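Local atomic coordinates of oligopeptide-binding protein AppA (Bacillus subtilis, PDB entry 1XOC), a protein that binds oligopeptides such as tetra- and pentapeptides, but not tripeptides, for an ABC-type oligopeptide permease that can replace the OPP system in sporulation and competence. Residues A44-D47 with I48-L52; N150-L153 with D154-I158; E174-F177 with N178-K181; K58-E61 with K62-K66. One frame throughout, in Å; residues are numbered along the deposited sequence. Where two conformers were deposited one is given.

Interaction 1: residues A44-D47 with I48-L52; sequences ASTD and IENML. With ZN (zinc ion), chain O.
One face of the Glu49 carboxylate lies against the preceding turn of the helix: Ser45 O is 3.6 Å from Glu49 CD, and Thr46 CA is 3.6 Å from Glu49 OE1, over the same face. Glu49 CG stands anti to its carbonyl carbon (chi1 -70°) and the chain then runs extended, which carries CG to 3.3 Å from Ser45 O. OE2 is the oxygen hydrogen-bonded to Ser40 OG and to the backbone N of Asn36. Just before the helix, Asp42 bonds to Ser45 OG through OD2 and to Thr46 OG1 through its backbone O.

The second carboxylate, that of Asp47, holds a zinc ion through one oxygen: OD2 is 2.3 Å from the metal, whereas Asp47 OD1 is 3.1 Å from it. Three waters also ligate the ion. Tyr219 OH bonds to OD2, and Arg508 forms a salt bridge to OD1.

The backbone bonds are those of a regular helical turn. Glu49 N reaches Ser45 O at 3.0 Å and 173°, and Asn50 N reaches Thr46 O, also at 3.0 Å. Ile48 N makes weak bonds to both Ala44 O and Ser45 O. The bent end of Met51 returns over the same turn, placing CE 3.6 Å from Asp47 O.

With a cation, a guanidinium and a phenol around one buried acid, Asp47 is probably held as the carboxylate.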
# COMPACT_ATOMS: atom_id res chain seq x y z
N ALA A 44 6.93 2.62 -0.59
CA ALA A 44 8.15 3.39 -0.70
C ALA A 44 8.35 3.83 -2.15
O ALA A 44 8.71 4.98 -2.43
CB ALA A 44 9.33 2.57 -0.21
N SER A 45 8.17 2.90 -3.09
CA SER A 45 8.19 3.24 -4.52
C SER A 45 7.15 4.28 -4.82
O SER A 45 7.43 5.26 -5.49
CB SER A 45 8.02 1.98 -5.39
OG SER A 45 9.05 0.99 -5.12
N THR A 46 5.97 4.09 -4.30
CA THR A 46 4.87 4.99 -4.61
C THR A 46 5.16 6.42 -4.07
O THR A 46 4.81 7.42 -4.71
CB THR A 46 3.53 4.45 -4.09
OG1 THR A 46 3.26 3.19 -4.73
CG2 THR A 46 2.36 5.35 -4.43
N ASP A 47 5.79 6.53 -2.91
CA ASP A 47 6.17 7.84 -2.37
C ASP A 47 7.02 8.64 -3.37
O ASP A 47 6.82 9.86 -3.54
CB ASP A 47 6.98 7.73 -1.08
CG ASP A 47 6.15 7.40 0.15
OD1 ASP A 47 4.90 7.63 0.17
OD2 ASP A 47 6.82 6.96 1.11
N ILE A 48 8.00 7.98 -3.99
CA ILE A 48 8.87 8.69 -4.91
C ILE A 48 8.11 9.01 -6.22
O ILE A 48 8.24 10.12 -6.78
CB ILE A 48 10.11 7.88 -5.16
CG1 ILE A 48 10.80 7.57 -3.84
CG2 ILE A 48 11.04 8.62 -6.12
CD1 ILE A 48 11.36 8.74 -3.12
N GLU A 49 7.34 8.04 -6.73
CA GLU A 49 6.54 8.24 -7.93
C GLU A 49 5.64 9.47 -7.85
O GLU A 49 5.51 10.23 -8.81
CB GLU A 49 5.65 7.00 -8.17
CG GLU A 49 6.43 5.77 -8.59
CD GLU A 49 5.62 4.49 -8.52
OE1 GLU A 49 4.43 4.55 -8.20
OE2 GLU A 49 6.17 3.40 -8.80
N ASN A 50 5.05 9.68 -6.69
CA ASN A 50 4.14 10.83 -6.52
C ASN A 50 4.85 12.18 -6.51
O ASN A 50 4.19 13.22 -6.65
CB ASN A 50 3.21 10.62 -5.32
CG ASN A 50 2.06 9.71 -5.68
OD1 ASN A 50 2.20 8.49 -5.77
ND2 ASN A 50 0.94 10.31 -5.98
N MET A 51 6.17 12.19 -6.33
CA MET A 51 6.98 13.40 -6.46
C MET A 51 7.51 13.59 -7.86
O MET A 51 7.65 14.71 -8.33
CB MET A 51 8.14 13.42 -5.45
CG MET A 51 7.64 13.65 -4.05
SD MET A 51 8.91 13.84 -2.78
CE MET A 51 9.50 12.17 -2.68
N LEU A 52 7.88 12.48 -8.52
CA LEU A 52 8.45 12.56 -9.89
C LEU A 52 7.47 12.78 -11.04
O LEU A 52 7.85 13.34 -12.06
CB LEU A 52 9.23 11.27 -10.24
CG LEU A 52 10.49 10.95 -9.45
CD1 LEU A 52 10.99 9.56 -9.70
CD2 LEU A 52 11.50 11.98 -9.78
ZN ZN O . 5.58 6.82 3.06
O HOH W 1 6.13 7.16 5.40
O HOH W 2 7.16 8.41 3.81
O HOH W 3 5.34 4.66 2.72

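Interaction 2: residues N150-L153 with D154-I158; sequences NNAL and DSTAI
Two similar first torsions, -60° in Ser155 and -49° in Thr156, set each hydroxyl anti to its carbonyl carbon and beside its backbone N, facing the carbonyl four residues earlier. Ser155 OG therefore donates to Asn151 O at 2.6 Å, and Thr156 OG1 donates to Ala152 O, also at 2.6 Å. The backbone amides of both residues make only weak bonds to those same oxygens. Ala152 O has a further donor in Ser155 N, at 3.3 Å; it stands above the carbonyl plane, on the face opposite the one used by the threonine hydroxyl.

Asp154 takes the crowded position instead (chi1 57°), its CG between N and the carbonyl carbon, and its OD2 lies 2.6 Å from Asn151 O. Its other oxygen, OD1, is hydrogen-bonded to Thr59 OG1 and to the backbone of the bound peptide. An alanine here would remove both carboxylate oxygens and is likely to leave the Thr59 hydroxyl and the peptide backbone without this partner.

Water 4 bridges the end of the helix, donating to Leu153 O and to Thr156 O, each at 2.7 Å, just where Thr156 leaves helical geometry. Around this last turn of helix 147-155, Leu153 packs on Tyr107 of helix 100-108 and Ile73 of strand 65-76, Asp154 touches Thr57 of strand 57-59, and Ser155 meets an apolar side chain of the peptide.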
# COMPACT_ATOMS: atom_id res chain seq x y z
N ASN A 150 -11.96 6.09 -9.95
CA ASN A 150 -11.64 6.41 -8.55
C ASN A 150 -10.28 5.93 -8.15
O ASN A 150 -9.74 6.37 -7.14
CB ASN A 150 -12.72 5.88 -7.59
CG ASN A 150 -14.04 6.58 -7.76
OD1 ASN A 150 -14.22 7.69 -7.27
ND2 ASN A 150 -14.97 5.93 -8.45
N ASN A 151 -9.72 5.03 -8.93
CA ASN A 151 -8.38 4.49 -8.61
C ASN A 151 -7.37 4.55 -9.76
O ASN A 151 -6.22 4.95 -9.56
CB ASN A 151 -8.49 3.06 -8.05
CG ASN A 151 -8.96 3.02 -6.62
OD1 ASN A 151 -8.70 3.93 -5.82
ND2 ASN A 151 -9.67 1.94 -6.26
N ALA A 152 -7.77 4.17 -10.97
CA ALA A 152 -6.83 4.14 -12.08
C ALA A 152 -6.31 5.52 -12.40
O ALA A 152 -5.11 5.72 -12.62
CB ALA A 152 -7.41 3.48 -13.35
N LEU A 153 -7.21 6.50 -12.44
CA LEU A 153 -6.84 7.87 -12.83
C LEU A 153 -5.84 8.54 -11.87
O LEU A 153 -5.04 9.39 -12.31
CB LEU A 153 -8.10 8.76 -12.99
CG LEU A 153 -8.94 8.34 -14.17
CD1 LEU A 153 -10.21 9.20 -14.19
CD2 LEU A 153 -8.25 8.44 -15.47
N ASP A 154 -5.91 8.23 -10.59
CA ASP A 154 -5.00 8.90 -9.65
C ASP A 154 -3.78 8.04 -9.37
O ASP A 154 -2.86 8.52 -8.73
CB ASP A 154 -5.64 9.35 -8.36
CG ASP A 154 -6.27 8.26 -7.60
OD1 ASP A 154 -6.76 8.55 -6.47
OD2 ASP A 154 -6.37 7.13 -8.10
N SER A 155 -3.80 6.79 -9.82
CA SER A 155 -2.69 5.83 -9.56
C SER A 155 -1.71 5.69 -10.69
O SER A 155 -0.60 5.14 -10.48
CB SER A 155 -3.27 4.46 -9.26
OG SER A 155 -4.11 4.53 -8.14
N THR A 156 -2.07 6.18 -11.87
CA THR A 156 -1.31 5.97 -13.07
C THR A 156 -0.43 7.17 -13.42
O THR A 156 -0.90 8.19 -13.94
CB THR A 156 -2.19 5.61 -14.25
OG1 THR A 156 -3.08 4.56 -13.86
CG2 THR A 156 -1.35 5.15 -15.49
N ALA A 157 0.86 7.03 -13.11
CA ALA A 157 1.85 8.05 -13.45
C ALA A 157 2.06 8.13 -14.93
O ALA A 157 2.32 7.11 -15.56
CB ALA A 157 3.20 7.74 -12.78
N ILE A 158 1.99 9.35 -15.50
CA ILE A 158 2.11 9.53 -16.93
C ILE A 158 3.60 9.49 -17.35
O ILE A 158 4.44 10.30 -16.90
CB ILE A 158 1.37 10.83 -17.42
CG1 ILE A 158 -0.11 10.83 -17.00
CG2 ILE A 158 1.51 10.97 -18.89
CD1 ILE A 158 -0.88 9.61 -17.37
O HOH W 4 -3.31 9.19 -14.41

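Interaction 3: residues E174-F177 with N178-K181; sequences ENEF and NRKK
Glu176 reaches across to Arg179, Lys180 and Lys181, and its side chain can be followed outward from CB. The first step sends CG anti to the backbone N (chi1 -174°), where it packs 4.1 Å from Lys181 CG. A bend at chi2 then turns the acid the other way, toward Arg179 and Lys180. OE1 forms a salt bridge with Arg179 NH2 at 3.0 Å. The carboxylate and guanidinium planes stand 71° apart, so the pair is joined through one oxygen and one nitrogen, not laid flat in a two-bond fork. OE2 lies 3.2 Å from Lys180 CB, receives a weak bond from Lys180 N, and accepts from water 5, which in turn accepts from Arg179 NE.

Arg179 is gripped a second time. Its NH1 donates to Glu174 O at 3.0 Å and 167°; that oxygen lies in the guanidinium plane, although the donor stands above the plane of the carbonyl. Three separate acceptors, at NE, NH1 and NH2, thus fix how the group is turned.

Asn178 OD1 meets the edge of the Phe177 ring, 3.5 Å from CD1, with ring and amide planes nearly perpendicular; the same oxygen accepts from Asn36 ND2. The ring itself packs on Ile163 and Leu164 of helix 161-164.

Asn178 N bonds to Asn175 O, and Glu176 O collects the amides of Arg179, Lys180 and Lys181, three, four and five residues on. These are 3-10-, alpha- and pi-type closures on one oxygen, at the end of a short 3-10 segment in the loop joining helix 161-164 to strand 188-194.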
# COMPACT_ATOMS: atom_id res chain seq x y z
N GLU A 174 12.42 -3.73 -16.50
CA GLU A 174 13.86 -3.74 -16.30
C GLU A 174 14.57 -2.47 -16.79
O GLU A 174 15.72 -2.27 -16.47
CB GLU A 174 14.46 -4.97 -16.97
CG GLU A 174 14.26 -5.04 -18.46
CD GLU A 174 14.70 -6.38 -19.07
OE1 GLU A 174 14.00 -7.41 -18.83
OE2 GLU A 174 15.71 -6.41 -19.83
N ASN A 175 13.88 -1.58 -17.50
CA ASN A 175 14.57 -0.45 -18.12
C ASN A 175 15.17 0.49 -17.08
O ASN A 175 14.56 0.77 -16.05
CB ASN A 175 13.59 0.30 -19.02
CG ASN A 175 14.27 1.17 -20.04
OD1 ASN A 175 14.56 0.73 -21.18
ND2 ASN A 175 14.50 2.44 -19.66
N GLU A 176 16.38 1.01 -17.35
CA GLU A 176 17.05 1.96 -16.44
C GLU A 176 16.24 3.24 -16.13
O GLU A 176 16.44 3.90 -15.12
CB GLU A 176 18.43 2.33 -17.00
CG GLU A 176 19.27 3.21 -16.05
CD GLU A 176 19.72 2.47 -14.79
OE1 GLU A 176 20.46 1.46 -14.93
OE2 GLU A 176 19.39 2.90 -13.66
N PHE A 177 15.32 3.58 -17.02
CA PHE A 177 14.40 4.66 -16.77
C PHE A 177 13.78 4.55 -15.38
O PHE A 177 13.53 5.56 -14.70
CB PHE A 177 13.28 4.64 -17.82
CG PHE A 177 12.21 5.71 -17.63
CD1 PHE A 177 11.17 5.52 -16.74
CD2 PHE A 177 12.25 6.90 -18.36
CE1 PHE A 177 10.19 6.49 -16.57
CE2 PHE A 177 11.27 7.85 -18.19
CZ PHE A 177 10.27 7.66 -17.30
N ASN A 178 13.47 3.32 -14.97
CA ASN A 178 12.64 3.14 -13.76
C ASN A 178 13.44 3.28 -12.46
O ASN A 178 12.86 3.29 -11.40
CB ASN A 178 11.98 1.75 -13.80
CG ASN A 178 11.03 1.59 -14.97
OD1 ASN A 178 10.26 2.49 -15.27
ND2 ASN A 178 11.10 0.46 -15.65
N ARG A 179 14.76 3.35 -12.57
CA ARG A 179 15.60 3.41 -11.40
C ARG A 179 16.50 4.63 -11.35
O ARG A 179 16.40 5.42 -10.44
CB ARG A 179 16.45 2.14 -11.27
CG ARG A 179 15.66 0.89 -11.05
CD ARG A 179 16.48 -0.38 -11.01
NE ARG A 179 17.57 -0.35 -11.96
CZ ARG A 179 17.48 -0.73 -13.22
NH1 ARG A 179 16.33 -1.17 -13.70
NH2 ARG A 179 18.53 -0.66 -14.02
N LYS A 180 17.36 4.79 -12.35
CA LYS A 180 18.25 5.95 -12.26
C LYS A 180 18.23 6.92 -13.43
O LYS A 180 18.88 7.94 -13.33
CB LYS A 180 19.67 5.52 -11.87
CG LYS A 180 19.80 5.08 -10.39
CD LYS A 180 21.12 4.39 -10.03
CE LYS A 180 21.08 3.81 -8.62
NZ LYS A 180 20.33 2.55 -8.57
N LYS A 181 17.26 6.79 -14.32
CA LYS A 181 17.01 7.83 -15.29
C LYS A 181 15.54 8.20 -15.46
O LYS A 181 15.09 8.38 -16.57
CB LYS A 181 17.59 7.45 -16.65
CG LYS A 181 19.09 7.30 -16.62
CD LYS A 181 19.67 7.51 -17.99
CE LYS A 181 19.43 6.31 -18.85
NZ LYS A 181 19.40 6.66 -20.31
O HOH W 5 20.06 1.26 -11.64

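Interaction 4: residues K58-E61 with K62-K66; sequences KTDE and KLNVK
Lys62 begins the return chain by donating its backbone N to Asp60 OD1 at 3.0 Å, the bond that defines an Asx turn. Leu63 follows with N bonded to Asp60 O at 2.8 Å, closing a type I turn; its phi of +71° is left-handed, and its CA packs 3.5 Å from Thr59 CG2. Asn64 N also donates to Asp60 OD1, at 3.0 Å, on the opposite carboxylate face from Lys62 N. The aspartate torsion, chi1 75°, folds the acid over the turn to collect both amides. Asn64 O accepts from Asp60 N at 2.9 Å, and water 6 links Asn64 ND2 to Asp60 OD2. Val65 forms a non-hydrogen-bonded pair with Thr59, CG2 against OG1, which is itself hydrogen-bonded to Asp154 OD1. Lys66 forms the hydrogen-bonded pair with Lys58, and its CE comes to 3.3 Å from Asp60 OD2, though NZ stays beyond salt-bridge range.

Replacing Asp60 by an alanine would probably leave Lys62 N and Asn64 N without their shared acceptor, and water 6 without its carboxylate partner.

With Asp60 facing both Leu63 and Asn64, this is a beta hairpin of the type I turn plus G1 bulge class, joining strands 57-59 and 65-76.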
# COMPACT_ATOMS: atom_id res chain seq x y z
N LYS A 58 -6.14 13.33 -8.54
CA LYS A 58 -5.47 13.24 -7.26
C LYS A 58 -6.55 13.16 -6.19
O LYS A 58 -7.51 13.93 -6.23
CB LYS A 58 -4.61 14.49 -7.05
CG LYS A 58 -3.85 14.58 -5.78
CD LYS A 58 -3.15 15.96 -5.68
CE LYS A 58 -1.78 16.00 -6.30
NZ LYS A 58 -1.18 17.39 -6.26
N THR A 59 -6.41 12.24 -5.26
CA THR A 59 -7.36 12.11 -4.17
C THR A 59 -6.84 12.92 -2.99
O THR A 59 -5.68 12.75 -2.55
CB THR A 59 -7.65 10.63 -3.82
OG1 THR A 59 -8.32 10.03 -4.93
CG2 THR A 59 -8.49 10.48 -2.60
N ASP A 60 -7.67 13.85 -2.52
CA ASP A 60 -7.24 14.80 -1.52
C ASP A 60 -7.36 14.25 -0.10
O ASP A 60 -7.71 13.07 0.10
CB ASP A 60 -7.93 16.14 -1.71
CG ASP A 60 -9.35 16.15 -1.28
OD1 ASP A 60 -9.80 15.15 -0.69
OD2 ASP A 60 -10.06 17.18 -1.50
N GLU A 61 -7.00 15.08 0.87
CA GLU A 61 -6.96 14.64 2.27
C GLU A 61 -8.32 14.27 2.87
O GLU A 61 -8.38 13.60 3.90
CB GLU A 61 -6.26 15.68 3.15
CG GLU A 61 -7.04 16.94 3.43
CD GLU A 61 -7.06 17.95 2.28
OE1 GLU A 61 -7.67 19.02 2.48
OE2 GLU A 61 -6.48 17.71 1.19
N LYS A 62 -9.40 14.68 2.20
CA LYS A 62 -10.77 14.25 2.56
C LYS A 62 -11.24 13.04 1.73
O LYS A 62 -12.36 12.57 1.87
CB LYS A 62 -11.74 15.41 2.42
CG LYS A 62 -11.27 16.67 3.12
CD LYS A 62 -12.43 17.61 3.40
CE LYS A 62 -13.21 17.21 4.68
NZ LYS A 62 -14.54 17.93 4.88
N LEU A 63 -10.35 12.51 0.90
CA LEU A 63 -10.58 11.34 0.08
C LEU A 63 -11.56 11.61 -1.07
O LEU A 63 -12.31 10.73 -1.52
CB LEU A 63 -10.94 10.11 0.93
CG LEU A 63 -9.92 9.87 2.07
CD1 LEU A 63 -10.34 8.68 2.91
CD2 LEU A 63 -8.47 9.73 1.58
N ASN A 64 -11.52 12.86 -1.54
CA ASN A 64 -12.27 13.26 -2.73
C ASN A 64 -11.36 13.30 -3.94
O ASN A 64 -10.21 13.71 -3.84
CB ASN A 64 -12.89 14.64 -2.51
CG ASN A 64 -13.89 14.64 -1.39
OD1 ASN A 64 -14.71 13.74 -1.28
ND2 ASN A 64 -13.81 15.64 -0.53
N VAL A 65 -11.88 12.86 -5.09
CA VAL A 65 -11.12 12.91 -6.33
C VAL A 65 -11.15 14.33 -6.91
O VAL A 65 -12.23 14.92 -7.05
CB VAL A 65 -11.69 11.92 -7.35
CG1 VAL A 65 -10.99 12.02 -8.68
CG2 VAL A 65 -11.63 10.51 -6.82
N LYS A 66 -9.99 14.87 -7.19
CA LYS A 66 -9.80 16.20 -7.77
C LYS A 66 -9.04 16.09 -9.07
O LYS A 66 -8.24 15.21 -9.23
CB LYS A 66 -8.97 17.07 -6.81
CG LYS A 66 -9.59 17.23 -5.45
CD LYS A 66 -10.92 17.92 -5.54
CE LYS A 66 -11.53 18.27 -4.20
NZ LYS A 66 -12.94 18.76 -4.31
O HOH W 6 -12.37 17.85 -0.95

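Overall arrangement
Along the chain the order is interaction 1, 4, 2, 3, each closing before the next opens. Interactions 2 and 4, with centres about 12 Å apart, are the one pair that touches: a probable hydrogen bond between Asp154 and Thr59 joins the end of helix 147-155 to the edge hairpin of the five-stranded antiparallel sheet. Helix 43-52 precedes that hairpin; the centre of interaction 1 is about 13 Å from that of interaction 2 and about 14 Å from that of interaction 3. Interactions 3 and 4 are farthest apart, about 29 Å between centres. Residues of interactions 1, 2 and 4 reach the bound peptide, so these turns shape part of its site, whereas interaction 3 lies farther out.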